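Side-chain contacts in aminopeptidase N family protein (Idiomarina loihiensis L2TR, PDB 4FGM), which probably acts as a zinc-dependent aminopeptidase of the M61 family, removing residues from the N-terminal ends of peptides: residues G153-D158 against Y166-G171; S198-D203 against D251-H256; A384-L389 against S437-D442; H397-A402 against N429-I434. All coordinates share one frame; numbering follows the deposited sequence.

Contact 1 (G153-D158 against Y166-G171)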
loop_
_atom_site.group_PDB
_atom_site.type_symbol
_atom_site.label_atom_id
_atom_site.label_comp_id
_atom_site.label_asym_id
_atom_site.label_seq_id
_atom_site.Cartn_x
_atom_site.Cartn_y
_atom_site.Cartn_z
ATOM N N GLY A 153 -0.180 28.006 10.191
ATOM C CA GLY A 153 0.540 28.108 11.448
ATOM C C GLY A 153 1.916 27.463 11.499
ATOM O O GLY A 153 2.517 27.153 10.475
ATOM N N CYS A 154 2.407 27.257 12.716
ATOM C CA CYS A 154 3.721 26.676 12.946
ATOM C C CYS A 154 3.633 25.300 13.583
ATOM O O CYS A 154 2.814 25.063 14.470
ATOM C CB CYS A 154 4.543 27.606 13.839
ATOM S SG CYS A 154 4.919 29.200 13.076
ATOM N N PHE A 155 4.491 24.397 13.124
ATOM C CA PHE A 155 4.502 23.038 13.629
ATOM C C PHE A 155 5.915 22.654 14.037
ATOM O O PHE A 155 6.889 23.221 13.537
ATOM C CB PHE A 155 3.984 22.072 12.548
ATOM C CG PHE A 155 2.620 22.436 12.011
ATOM C CD1 PHE A 155 2.479 23.416 11.033
ATOM C CD2 PHE A 155 1.478 21.809 12.502
ATOM C CE1 PHE A 155 1.219 23.777 10.561
ATOM C CE2 PHE A 155 0.216 22.159 12.041
ATOM C CZ PHE A 155 0.083 23.144 11.060
ATOM N N ARG A 156 6.024 21.689 14.947
ATOM C CA ARG A 156 7.325 21.235 15.425
ATOM C C ARG A 156 7.461 19.711 15.439
ATOM O O ARG A 156 6.552 18.998 15.868
ATOM C CB ARG A 156 7.581 21.772 16.839
ATOM C CG ARG A 156 8.917 21.360 17.436
ATOM C CD ARG A 156 9.097 21.925 18.842
ATOM N NE ARG A 156 10.336 21.462 19.471
ATOM C CZ ARG A 156 10.583 20.197 19.808
ATOM N NH1 ARG A 156 9.681 19.250 19.585
ATOM N NH2 ARG A 156 11.741 19.875 20.365
ATOM N N ALA A 157 8.603 19.226 14.962
ATOM C CA ALA A 157 8.894 17.798 14.953
ATOM C C ALA A 157 10.170 17.608 15.778
ATOM O O ALA A 157 11.053 18.462 15.759
ATOM C CB ALA A 157 9.106 17.306 13.527
ATOM N N ASP A 158 10.275 16.495 16.495
ATOM C CA ASP A 158 11.456 16.266 17.316
ATOM C C ASP A 158 12.760 16.165 16.532
ATOM O O ASP A 158 13.830 16.450 17.061
ATOM C CB ASP A 158 11.269 15.015 18.177
ATOM C CG ASP A 158 10.147 15.168 19.191
ATOM O OD1 ASP A 158 9.816 16.319 19.545
ATOM O OD2 ASP A 158 9.607 14.138 19.648
ATOM N N TYR A 166 5.168 13.276 8.587
ATOM C CA TYR A 166 3.900 13.969 8.781
ATOM C C TYR A 166 3.477 14.580 7.455
ATOM O O TYR A 166 3.944 15.653 7.091
ATOM C CB TYR A 166 4.015 15.101 9.824
ATOM C CG TYR A 166 4.352 14.666 11.228
ATOM C CD1 TYR A 166 5.571 15.011 11.806
ATOM C CD2 TYR A 166 3.447 13.921 11.986
ATOM C CE1 TYR A 166 5.886 14.627 13.107
ATOM C CE2 TYR A 166 3.743 13.530 13.287
ATOM C CZ TYR A 166 4.968 13.886 13.846
ATOM O OH TYR A 166 5.273 13.509 15.140
ATOM N N PRO A 167 2.618 13.890 6.692
ATOM C CA PRO A 167 2.207 14.494 5.417
ATOM C C PRO A 167 1.216 15.621 5.681
ATOM O O PRO A 167 0.634 15.689 6.758
ATOM C CB PRO A 167 1.580 13.323 4.659
ATOM C CG PRO A 167 1.065 12.423 5.774
ATOM C CD PRO A 167 2.213 12.473 6.765
ATOM N N PHE A 168 1.043 16.506 4.704
ATOM C CA PHE A 168 0.118 17.635 4.824
ATOM C C PHE A 168 -0.892 17.624 3.675
ATOM O O PHE A 168 -0.549 17.309 2.530
ATOM C CB PHE A 168 0.867 18.983 4.781
ATOM C CG PHE A 168 1.474 19.408 6.091
ATOM C CD1 PHE A 168 2.585 18.748 6.613
ATOM C CD2 PHE A 168 0.942 20.487 6.798
ATOM C CE1 PHE A 168 3.173 19.167 7.813
ATOM C CE2 PHE A 168 1.519 20.913 7.999
ATOM C CZ PHE A 168 2.633 20.249 8.510
ATOM N N LEU A 169 -2.132 17.980 3.989
ATOM C CA LEU A 169 -3.203 18.052 3.001
ATOM C C LEU A 169 -3.897 19.403 3.185
ATOM O O LEU A 169 -4.322 19.750 4.290
ATOM C CB LEU A 169 -4.207 16.909 3.212
ATOM C CG LEU A 169 -5.428 16.879 2.284
ATOM C CD1 LEU A 169 -4.963 16.889 0.831
ATOM C CD2 LEU A 169 -6.271 15.634 2.564
ATOM N N ILE A 170 -3.994 20.172 2.108
ATOM C CA ILE A 170 -4.635 21.472 2.179
ATOM C C ILE A 170 -5.685 21.640 1.085
ATOM O O ILE A 170 -5.593 21.024 0.033
ATOM C CB ILE A 170 -3.586 22.613 2.074
ATOM C CG1 ILE A 170 -2.777 22.481 0.785
ATOM C CG2 ILE A 170 -2.644 22.556 3.263
ATOM C CD1 ILE A 170 -1.717 23.564 0.611
ATOM N N GLY A 171 -6.689 22.473 1.340
ATOM C CA GLY A 171 -7.724 22.694 0.349
ATOM C C GLY A 171 -9.073 22.926 0.992
ATOM O O GLY A 171 -9.152 23.294 2.163
HETATM O O HOH W 1 7.734 14.878 16.777
#

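Contact 2 (S198-D203 against D251-H256)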
loop_
_atom_site.group_PDB
_atom_site.type_symbol
_atom_site.label_atom_id
_atom_site.label_comp_id
_atom_site.label_asym_id
_atom_site.label_seq_id
_atom_site.Cartn_x
_atom_site.Cartn_y
_atom_site.Cartn_z
ATOM N N SER A 198 -20.718 10.788 8.724
ATOM C CA SER A 198 -21.134 10.257 10.015
ATOM C C SER A 198 -21.068 8.746 9.974
ATOM O O SER A 198 -20.541 8.113 10.880
ATOM C CB SER A 198 -22.560 10.693 10.355
ATOM O OG SER A 198 -22.616 12.087 10.592
ATOM N N ARG A 199 -21.593 8.168 8.903
ATOM C CA ARG A 199 -21.608 6.716 8.769
ATOM C C ARG A 199 -20.206 6.128 8.619
ATOM O O ARG A 199 -19.866 5.165 9.304
ATOM C CB ARG A 199 -22.493 6.321 7.583
ATOM C CG ARG A 199 -22.791 4.842 7.457
ATOM C CD ARG A 199 -21.756 4.134 6.622
ATOM N NE ARG A 199 -22.154 2.765 6.285
ATOM C CZ ARG A 199 -23.205 2.441 5.531
ATOM N NH1 ARG A 199 -23.989 3.385 5.022
ATOM N NH2 ARG A 199 -23.465 1.165 5.275
ATOM N N ILE A 200 -19.391 6.707 7.739
ATOM C CA ILE A 200 -18.027 6.219 7.520
ATOM C C ILE A 200 -17.213 6.355 8.803
ATOM O O ILE A 200 -16.464 5.469 9.191
ATOM C CB ILE A 200 -17.329 7.017 6.383
ATOM C CG1 ILE A 200 -18.051 6.765 5.057
ATOM C CG2 ILE A 200 -15.879 6.605 6.256
ATOM C CD1 ILE A 200 -17.597 7.675 3.928
ATOM N N THR A 201 -17.384 7.485 9.463
ATOM C CA THR A 201 -16.684 7.773 10.694
ATOM C C THR A 201 -17.101 6.795 11.791
ATOM O O THR A 201 -16.271 6.339 12.581
ATOM C CB THR A 201 -16.951 9.240 11.091
ATOM O OG1 THR A 201 -15.754 10.000 10.884
ATOM C CG2 THR A 201 -17.420 9.358 12.515
ATOM N N ALA A 202 -18.387 6.461 11.824
ATOM C CA ALA A 202 -18.897 5.515 12.808
ATOM C C ALA A 202 -18.253 4.149 12.572
ATOM O O ALA A 202 -17.898 3.454 13.528
ATOM C CB ALA A 202 -20.411 5.410 12.704
ATOM N N ASP A 203 -18.100 3.756 11.305
ATOM C CA ASP A 203 -17.465 2.474 11.016
ATOM C C ASP A 203 -15.972 2.510 11.356
ATOM O O ASP A 203 -15.425 1.527 11.875
ATOM C CB ASP A 203 -17.656 2.078 9.546
ATOM C CG ASP A 203 -19.082 1.665 9.235
ATOM O OD1 ASP A 203 -19.793 1.242 10.173
ATOM O OD2 ASP A 203 -19.487 1.749 8.055
ATOM N N ASP A 251 -15.872 4.724 -3.694
ATOM C CA ASP A 251 -15.579 3.963 -2.481
ATOM C C ASP A 251 -16.112 4.640 -1.220
ATOM O O ASP A 251 -16.167 4.024 -0.156
ATOM C CB ASP A 251 -14.067 3.750 -2.333
ATOM C CG ASP A 251 -13.456 3.026 -3.523
ATOM O OD1 ASP A 251 -14.196 2.293 -4.217
ATOM O OD2 ASP A 251 -12.233 3.180 -3.757
ATOM N N LEU A 252 -16.495 5.907 -1.336
ATOM C CA LEU A 252 -17.006 6.644 -0.192
ATOM C C LEU A 252 -18.519 6.636 -0.231
ATOM O O LEU A 252 -19.146 7.463 -0.894
ATOM C CB LEU A 252 -16.470 8.077 -0.202
ATOM C CG LEU A 252 -14.941 8.189 -0.096
ATOM C CD1 LEU A 252 -14.544 9.652 -0.121
ATOM C CD2 LEU A 252 -14.438 7.541 1.187
ATOM N N ILE A 253 -19.095 5.688 0.499
ATOM C CA ILE A 253 -20.534 5.495 0.559
ATOM C C ILE A 253 -21.336 6.763 0.900
ATOM O O ILE A 253 -20.955 7.555 1.768
ATOM C CB ILE A 253 -20.847 4.333 1.541
ATOM C CG1 ILE A 253 -22.298 3.891 1.387
ATOM C CG2 ILE A 253 -20.516 4.739 2.965
ATOM C CD1 ILE A 253 -22.529 2.465 1.852
ATOM N N SER A 254 -22.441 6.955 0.182
ATOM C CA SER A 254 -23.298 8.119 0.371
ATOM C C SER A 254 -24.426 7.873 1.373
ATOM O O SER A 254 -24.654 6.744 1.816
ATOM C CB SER A 254 -23.899 8.552 -0.970
ATOM O OG SER A 254 -24.826 7.596 -1.454
ATOM N N ALA A 255 -25.136 8.943 1.714
ATOM C CA ALA A 255 -26.239 8.872 2.660
ATOM C C ALA A 255 -27.429 8.078 2.124
ATOM O O ALA A 255 -28.314 7.694 2.887
ATOM C CB ALA A 255 -26.683 10.282 3.042
ATOM N N HIS A 256 -27.447 7.831 0.817
ATOM C CA HIS A 256 -28.543 7.089 0.197
ATOM C C HIS A 256 -28.196 5.630 -0.087
ATOM O O HIS A 256 -28.960 4.920 -0.743
ATOM C CB HIS A 256 -28.970 7.785 -1.092
ATOM C CG HIS A 256 -29.269 9.240 -0.908
ATOM N ND1 HIS A 256 -30.166 9.701 0.030
ATOM C CD2 HIS A 256 -28.770 10.338 -1.526
ATOM C CE1 HIS A 256 -30.208 11.022 -0.015
ATOM N NE2 HIS A 256 -29.371 11.432 -0.951
HETATM O O HOH W 2 -24.759 6.084 4.720
#

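Contact 3 (A384-L389 against S437-D442)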
loop_
_atom_site.group_PDB
_atom_site.type_symbol
_atom_site.label_atom_id
_atom_site.label_comp_id
_atom_site.label_asym_id
_atom_site.label_seq_id
_atom_site.Cartn_x
_atom_site.Cartn_y
_atom_site.Cartn_z
ATOM N N ALA A 384 0.148 -15.620 7.386
ATOM C CA ALA A 384 -0.525 -15.126 8.585
ATOM C C ALA A 384 -1.770 -15.962 8.862
ATOM O O ALA A 384 -2.050 -16.305 10.007
ATOM C CB ALA A 384 -0.907 -13.646 8.412
ATOM N N LEU A 385 -2.517 -16.282 7.808
ATOM C CA LEU A 385 -3.725 -17.091 7.943
ATOM C C LEU A 385 -3.373 -18.439 8.551
ATOM O O LEU A 385 -4.054 -18.927 9.454
ATOM C CB LEU A 385 -4.372 -17.328 6.580
ATOM C CG LEU A 385 -5.439 -18.428 6.550
ATOM C CD1 LEU A 385 -6.721 -17.918 7.198
ATOM C CD2 LEU A 385 -5.693 -18.858 5.113
ATOM N N SER A 386 -2.300 -19.035 8.039
ATOM C CA SER A 386 -1.846 -20.336 8.507
ATOM C C SER A 386 -1.470 -20.295 9.984
ATOM O O SER A 386 -1.927 -21.125 10.768
ATOM C CB SER A 386 -0.646 -20.803 7.682
ATOM O OG SER A 386 -0.952 -20.826 6.298
ATOM N N LEU A 387 -0.642 -19.325 10.360
ATOM C CA LEU A 387 -0.211 -19.191 11.747
ATOM C C LEU A 387 -1.391 -19.014 12.698
ATOM O O LEU A 387 -1.435 -19.622 13.766
ATOM C CB LEU A 387 0.750 -18.008 11.897
ATOM C CG LEU A 387 2.122 -18.103 11.226
ATOM C CD1 LEU A 387 2.866 -16.784 11.408
ATOM C CD2 LEU A 387 2.924 -19.247 11.833
ATOM N N ASP A 388 -2.352 -18.186 12.310
ATOM C CA ASP A 388 -3.511 -17.951 13.158
ATOM C C ASP A 388 -4.269 -19.257 13.401
ATOM O O ASP A 388 -4.649 -19.566 14.528
ATOM C CB ASP A 388 -4.437 -16.915 12.513
ATOM C CG ASP A 388 -5.324 -16.213 13.526
ATOM O OD1 ASP A 388 -5.167 -16.463 14.741
ATOM O OD2 ASP A 388 -6.174 -15.400 13.109
ATOM N N LEU A 389 -4.484 -20.023 12.340
ATOM C CA LEU A 389 -5.196 -21.289 12.449
ATOM C C LEU A 389 -4.380 -22.340 13.196
ATOM O O LEU A 389 -4.907 -23.064 14.040
ATOM C CB LEU A 389 -5.570 -21.788 11.050
ATOM C CG LEU A 389 -6.981 -21.443 10.544
ATOM C CD1 LEU A 389 -7.487 -20.145 11.140
ATOM C CD2 LEU A 389 -6.959 -21.373 9.032
ATOM N N SER A 437 7.806 -24.181 13.479
ATOM C CA SER A 437 9.113 -24.035 12.846
ATOM C C SER A 437 9.257 -24.571 11.422
ATOM O O SER A 437 9.597 -23.816 10.507
ATOM C CB SER A 437 10.193 -24.671 13.725
ATOM O OG SER A 437 11.485 -24.429 13.188
ATOM N N ASP A 438 9.021 -25.865 11.226
ATOM C CA ASP A 438 9.165 -26.431 9.888
ATOM C C ASP A 438 8.266 -25.738 8.880
ATOM O O ASP A 438 8.687 -25.436 7.764
ATOM C CB ASP A 438 8.882 -27.937 9.889
ATOM C CG ASP A 438 9.961 -28.728 10.598
ATOM O OD1 ASP A 438 11.120 -28.260 10.619
ATOM O OD2 ASP A 438 9.655 -29.819 11.121
ATOM N N PHE A 439 7.027 -25.476 9.273
ATOM C CA PHE A 439 6.099 -24.818 8.375
ATOM C C PHE A 439 6.568 -23.429 7.954
ATOM O O PHE A 439 6.648 -23.129 6.762
ATOM C CB PHE A 439 4.728 -24.681 9.023
ATOM C CG PHE A 439 3.923 -23.559 8.452
ATOM C CD1 PHE A 439 3.326 -23.676 7.200
ATOM C CD2 PHE A 439 3.817 -22.355 9.137
ATOM C CE1 PHE A 439 2.645 -22.599 6.628
ATOM C CE2 PHE A 439 3.141 -21.269 8.578
ATOM C CZ PHE A 439 2.549 -21.392 7.322
ATOM N N LEU A 440 6.862 -22.583 8.940
ATOM C CA LEU A 440 7.285 -21.215 8.680
ATOM C C LEU A 440 8.579 -21.110 7.869
ATOM O O LEU A 440 8.702 -20.226 7.019
ATOM C CB LEU A 440 7.413 -20.440 9.998
ATOM C CG LEU A 440 7.489 -18.908 9.858
ATOM C CD1 LEU A 440 6.201 -18.382 9.250
ATOM C CD2 LEU A 440 7.714 -18.266 11.210
ATOM N N LYS A 441 9.539 -21.996 8.120
ATOM C CA LYS A 441 10.792 -21.972 7.365
ATOM C C LYS A 441 10.539 -22.289 5.891
ATOM O O LYS A 441 11.161 -21.699 5.007
ATOM C CB LYS A 441 11.801 -22.981 7.921
ATOM C CG LYS A 441 12.615 -22.487 9.094
ATOM C CD LYS A 441 13.660 -23.518 9.477
ATOM C CE LYS A 441 14.394 -23.135 10.747
ATOM N NZ LYS A 441 15.314 -24.226 11.173
ATOM N N ASP A 442 9.637 -23.230 5.623
ATOM C CA ASP A 442 9.325 -23.588 4.242
ATOM C C ASP A 442 8.524 -22.467 3.602
ATOM O O ASP A 442 8.734 -22.130 2.438
ATOM C CB ASP A 442 8.525 -24.897 4.170
ATOM C CG ASP A 442 9.336 -26.106 4.616
ATOM O OD1 ASP A 442 10.582 -26.057 4.525
ATOM O OD2 ASP A 442 8.725 -27.110 5.045
#

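Contact 4 (H397-A402 against N429-I434)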
loop_
_atom_site.group_PDB
_atom_site.type_symbol
_atom_site.label_atom_id
_atom_site.label_comp_id
_atom_site.label_asym_id
_atom_site.label_seq_id
_atom_site.Cartn_x
_atom_site.Cartn_y
_atom_site.Cartn_z
ATOM N N HIS A 397 -7.358 -23.101 20.931
ATOM C CA HIS A 397 -7.978 -21.794 20.763
ATOM C C HIS A 397 -7.705 -20.743 21.832
ATOM O O HIS A 397 -8.481 -19.805 21.998
ATOM C CB HIS A 397 -9.479 -21.991 20.583
ATOM C CG HIS A 397 -9.815 -23.028 19.559
ATOM N ND1 HIS A 397 -9.384 -22.948 18.252
ATOM C CD2 HIS A 397 -10.498 -24.191 19.657
ATOM C CE1 HIS A 397 -9.786 -24.017 17.591
ATOM N NE2 HIS A 397 -10.465 -24.789 18.420
ATOM N N LYS A 398 -6.594 -20.879 22.543
ATOM C CA LYS A 398 -6.267 -19.905 23.572
ATOM C C LYS A 398 -5.307 -18.842 23.065
ATOM O O LYS A 398 -5.298 -17.717 23.564
ATOM C CB LYS A 398 -5.693 -20.605 24.810
ATOM C CG LYS A 398 -6.743 -21.414 25.554
ATOM C CD LYS A 398 -8.010 -20.582 25.742
ATOM C CE LYS A 398 -9.236 -21.449 25.971
ATOM N NZ LYS A 398 -10.495 -20.681 25.748
ATOM N N LEU A 399 -4.512 -19.201 22.061
ATOM C CA LEU A 399 -3.549 -18.276 21.479
ATOM C C LEU A 399 -3.902 -17.998 20.022
ATOM O O LEU A 399 -3.971 -18.922 19.211
ATOM C CB LEU A 399 -2.142 -18.869 21.553
ATOM C CG LEU A 399 -1.004 -18.040 20.960
ATOM C CD1 LEU A 399 -0.724 -16.847 21.861
ATOM C CD2 LEU A 399 0.239 -18.899 20.819
ATOM N N THR A 400 -4.134 -16.729 19.696
ATOM C CA THR A 400 -4.456 -16.331 18.326
ATOM C C THR A 400 -3.273 -15.550 17.762
ATOM O O THR A 400 -2.390 -15.135 18.514
ATOM C CB THR A 400 -5.706 -15.418 18.269
ATOM O OG1 THR A 400 -5.487 -14.257 19.078
ATOM C CG2 THR A 400 -6.941 -16.156 18.745
ATOM N N LEU A 401 -3.243 -15.363 16.442
ATOM C CA LEU A 401 -2.164 -14.594 15.823
ATOM C C LEU A 401 -2.285 -13.148 16.312
ATOM O O LEU A 401 -1.278 -12.451 16.478
ATOM C CB LEU A 401 -2.253 -14.632 14.287
ATOM C CG LEU A 401 -1.276 -13.733 13.504
ATOM C CD1 LEU A 401 0.173 -14.146 13.755
ATOM C CD2 LEU A 401 -1.597 -13.810 12.019
ATOM N N ALA A 402 -3.520 -12.702 16.539
ATOM C CA ALA A 402 -3.747 -11.348 17.029
ATOM C C ALA A 402 -3.007 -11.185 18.358
ATOM O O ALA A 402 -2.289 -10.204 18.560
ATOM C CB ALA A 402 -5.239 -11.086 17.213
ATOM N N ASN A 429 9.266 -20.284 18.154
ATOM C CA ASN A 429 9.898 -21.562 18.473
ATOM C C ASN A 429 10.253 -21.703 19.955
ATOM O O ASN A 429 10.559 -22.802 20.424
ATOM C CB ASN A 429 11.151 -21.776 17.620
ATOM C CG ASN A 429 10.819 -22.162 16.187
ATOM O OD1 ASN A 429 9.696 -22.578 15.891
ATOM N ND2 ASN A 429 11.798 -22.039 15.293
ATOM N N GLN A 430 10.217 -20.593 20.686
ATOM C CA GLN A 430 10.514 -20.610 22.110
ATOM C C GLN A 430 9.249 -20.268 22.894
ATOM O O GLN A 430 9.322 -19.821 24.038
ATOM C CB GLN A 430 11.629 -19.612 22.447
ATOM C CG GLN A 430 13.046 -19.992 21.959
ATOM C CD GLN A 430 13.696 -21.132 22.754
ATOM O OE1 GLN A 430 13.548 -21.222 23.977
ATOM N NE2 GLN A 430 14.442 -21.990 22.059
ATOM N N TYR A 431 8.092 -20.474 22.265
ATOM C CA TYR A 431 6.796 -20.209 22.898
ATOM C C TYR A 431 6.252 -21.563 23.353
ATOM O O TYR A 431 6.061 -22.471 22.542
ATOM C CB TYR A 431 5.821 -19.570 21.903
ATOM C CG TYR A 431 4.659 -18.834 22.547
ATOM C CD1 TYR A 431 4.683 -17.444 22.697
ATOM C CD2 TYR A 431 3.542 -19.524 23.021
ATOM C CE1 TYR A 431 3.627 -16.764 23.301
ATOM C CE2 TYR A 431 2.479 -18.850 23.629
ATOM C CZ TYR A 431 2.530 -17.471 23.766
ATOM O OH TYR A 431 1.491 -16.802 24.374
ATOM N N PRO A 432 5.977 -21.708 24.656
ATOM C CA PRO A 432 5.464 -22.947 25.245
ATOM C C PRO A 432 4.200 -23.566 24.657
ATOM O O PRO A 432 3.138 -22.937 24.623
ATOM C CB PRO A 432 5.286 -22.575 26.716
ATOM C CG PRO A 432 4.936 -21.133 26.647
ATOM C CD PRO A 432 5.944 -20.618 25.646
ATOM N N GLY A 433 4.330 -24.809 24.199
ATOM C CA GLY A 433 3.191 -25.531 23.662
ATOM C C GLY A 433 2.890 -25.431 22.181
ATOM O O GLY A 433 1.893 -25.996 21.719
ATOM N N ILE A 434 3.730 -24.728 21.429
ATOM C CA ILE A 434 3.497 -24.589 19.997
ATOM C C ILE A 434 4.762 -24.776 19.175
ATOM O O ILE A 434 5.844 -24.337 19.565
ATOM C CB ILE A 434 2.900 -23.207 19.649
ATOM C CG1 ILE A 434 3.843 -22.107 20.120
ATOM C CG2 ILE A 434 1.531 -23.047 20.290
ATOM C CD1 ILE A 434 4.018 -21.002 19.114
#

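Contact 1 (G153-D158 against Y166-G171)
Phe155 and Phe168 each hold CG anti to their own carbonyl carbon (chi1 -55° and -82°), which swings both rings into the space between strands 153-157 and 168-171, where they form a T-shaped pair. The planes stand at 88° and the centroids are 5.2 Å apart. Phe168 supplies the edge: its CE2 lies over one face of Phe155, toward the rim, 3.9 Å from Phe155 CE1. The two strands belong to the beta-rich M61 N-terminal domain but do not pair; strand 153-157 bonds to strand 123-127, and strand 168-171 to strands 103-106 and 137-140, so side chains, with one water, span the interval. Thr140 touches both phenylalanines, and Phe106 meets the Phe168 ring almost parallel. With an alanine at Phe155, the Phe168 edge would probably lose its aromatic face and a gap open between the strands. Farther along, Ala157 CB comes to the edge of the Tyr166 ring, 4.2 Å from CE1. A water accepts from Asp158 N at 3.0 Å and also meets Tyr166 OH at 3.3 Å. Arg156 CB is directed away from segment 166-171, and NH1 makes an in-plane salt bridge to Asp158 OD1 at 2.9 Å.

Contact 2 (S198-D203 against D251-H256)
Helix 197-215 lies along the five-stranded sheet of the zinc-peptidase part of the chain, and here it is covered by the loop that leads from strand 242-248 to helix 262-277, the helix that carries the zinc ligands His273 and His277. Ile253 does most of the touching, with two branches working on two residues of the helix. Its CG1 is anti to the backbone N (chi1 -167°), which carries CD1 over one face of the Arg199 guanidinium, nearer the rim than the middle and 3.6 Å from NH1. The other branch, Ile253 CG2, packs against Ile200 CG1 at 3.8 Å and against Arg199 CD at 3.9 Å. Ile200 CD1 then reaches Leu252 CD2 at 4.2 Å, the two side chains crossing at about a right angle, and Leu187 and Leu189 of strand 183-190 close the apolar layer from the sheet side. A bend at chi2 (-90°) turns the Arg199 chain across Ile253. Around the guanidinium, NH2 bonds to Tyr258 O, NH1 to Gln257 O, and NH1 also gives a bond to a water at 2.8 Å, which in turn donates to Ser254 O at 3.0 Å. Arg199 NE makes a weak bond, part of a salt bridge, to Asp203 OD2 at 3.4 Å, an oxygen also bonded to Tyr264 OH. The arginine thus offers a greasy face to Ile253, and its charge is probably balanced in part by Asp203, while loop carbonyls and water take up its N-H groups.

Contact 3 (A384-L389 against S437-D442)
The ring of Phe439 meets Ser386 with its far end and Leu387 along its edge. The far end is pressed on the serine: Phe439 CZ lies 3.3 Å from Ser386 CB, a tight fit, and 3.7 Å from Ser386 OG. Leu387 comes to the edge of the same ring, near its plane, with CD2 3.8 Å from Phe439 CE2. Leu387 CD2 also stands 4.3 Å from Leu440 CD1, a looser touch. Phe439 CG is anti to the backbone N (chi1 156°), which extends the ring across toward the partner helix. The serine hydroxyl is turned back along its own helix to bond Leu382 O, so its polar end is satisfied while its CB meets the aromatic ring. The axes of segments 384-389 and 437-442 run antiparallel at 175° and approach no closer than 11.3 Å, too wide for backbone contact; Phe439, Ser386 and the two leucines bridge the interval. Farther out, Met390 of helix 378-394 also touches Phe439, Ile383 touches Leu440, and Leu452 from a loop comes against Ser386. On another side of helix 378-394, Asp388 pairs with Arg392 of its own helix and accepts from Tyr312 OH, the latter bond tying that side to helix 308-320, on which Ala384 and Leu385 also pack. Helix 378-394 therefore stands between helix 308-320 and helix 437-445, and the latter is backed in turn by helix 423-429 through contacts of Leu440 and Lys441 with Ile425.

Contact 4 (H397-A402 against N429-I434)
Leu399, just ahead of helix 401-413, packs against a type II beta turn, Tyr431 to Ile434, that follows helix 423-429. The tight part is the meeting of Leu399 with the outer end of Tyr431, the two side chains reaching toward each other from the two segments. One methyl, Leu399 CD1, touches Tyr431 OH at 3.4 Å, while the other, CD2, lies obliquely by the ring, 3.6 Å from Tyr431 CE2. With CG anti to the backbone N (chi1 179°), Leu399 extends toward the turn and lays both methyls on the same side of the ring plane, near its hydroxyl end. Val404 lies against Leu399, and Trp427 and Glu407 touch Tyr431, so the pair is lined by helices 401-413 and 423-429. Without the ring, as with an alanine at Tyr431, both Leu399 methyls would probably lose their main cover from the turn, and Trp427 its aromatic neighbour. The remaining contact is looser: Leu399 CD2 only approaches Ile434 CG2, at 4.4 Å. Toward solvent lie Pro432 and Gly433, the two middle residues of the turn, and Lys398; Gly433 has the positive phi (90°) of the third position in a type II turn. Even the bond closing the turn is weak, with Ile434 N 3.4 Å from Tyr431 O. On the other segment, Thr400 is the N-cap of helix 401-413, its OG1 accepting from Arg403 N.

The four contacts follow the chain in order except that contact 4 falls between the two segments of contact 3. Contact 1 lies in the N-terminal beta domain, contact 2 beside the five-stranded sheet and the zinc-bearing helix, their centres 27 Å apart. Contacts 3 and 4 share a helical region, with centres 37 to 42 Å from those of contacts 1 and 2. Their own centres are 12 Å apart, and they touch: Asp388 OD1 of contact 3 probably accepts a bond from Leu401 N of contact 4 at 2.8 Å, tying helix 378-394 to the start of helix 401-413. All four are packing contacts in three parts of the fold, away from the zinc site.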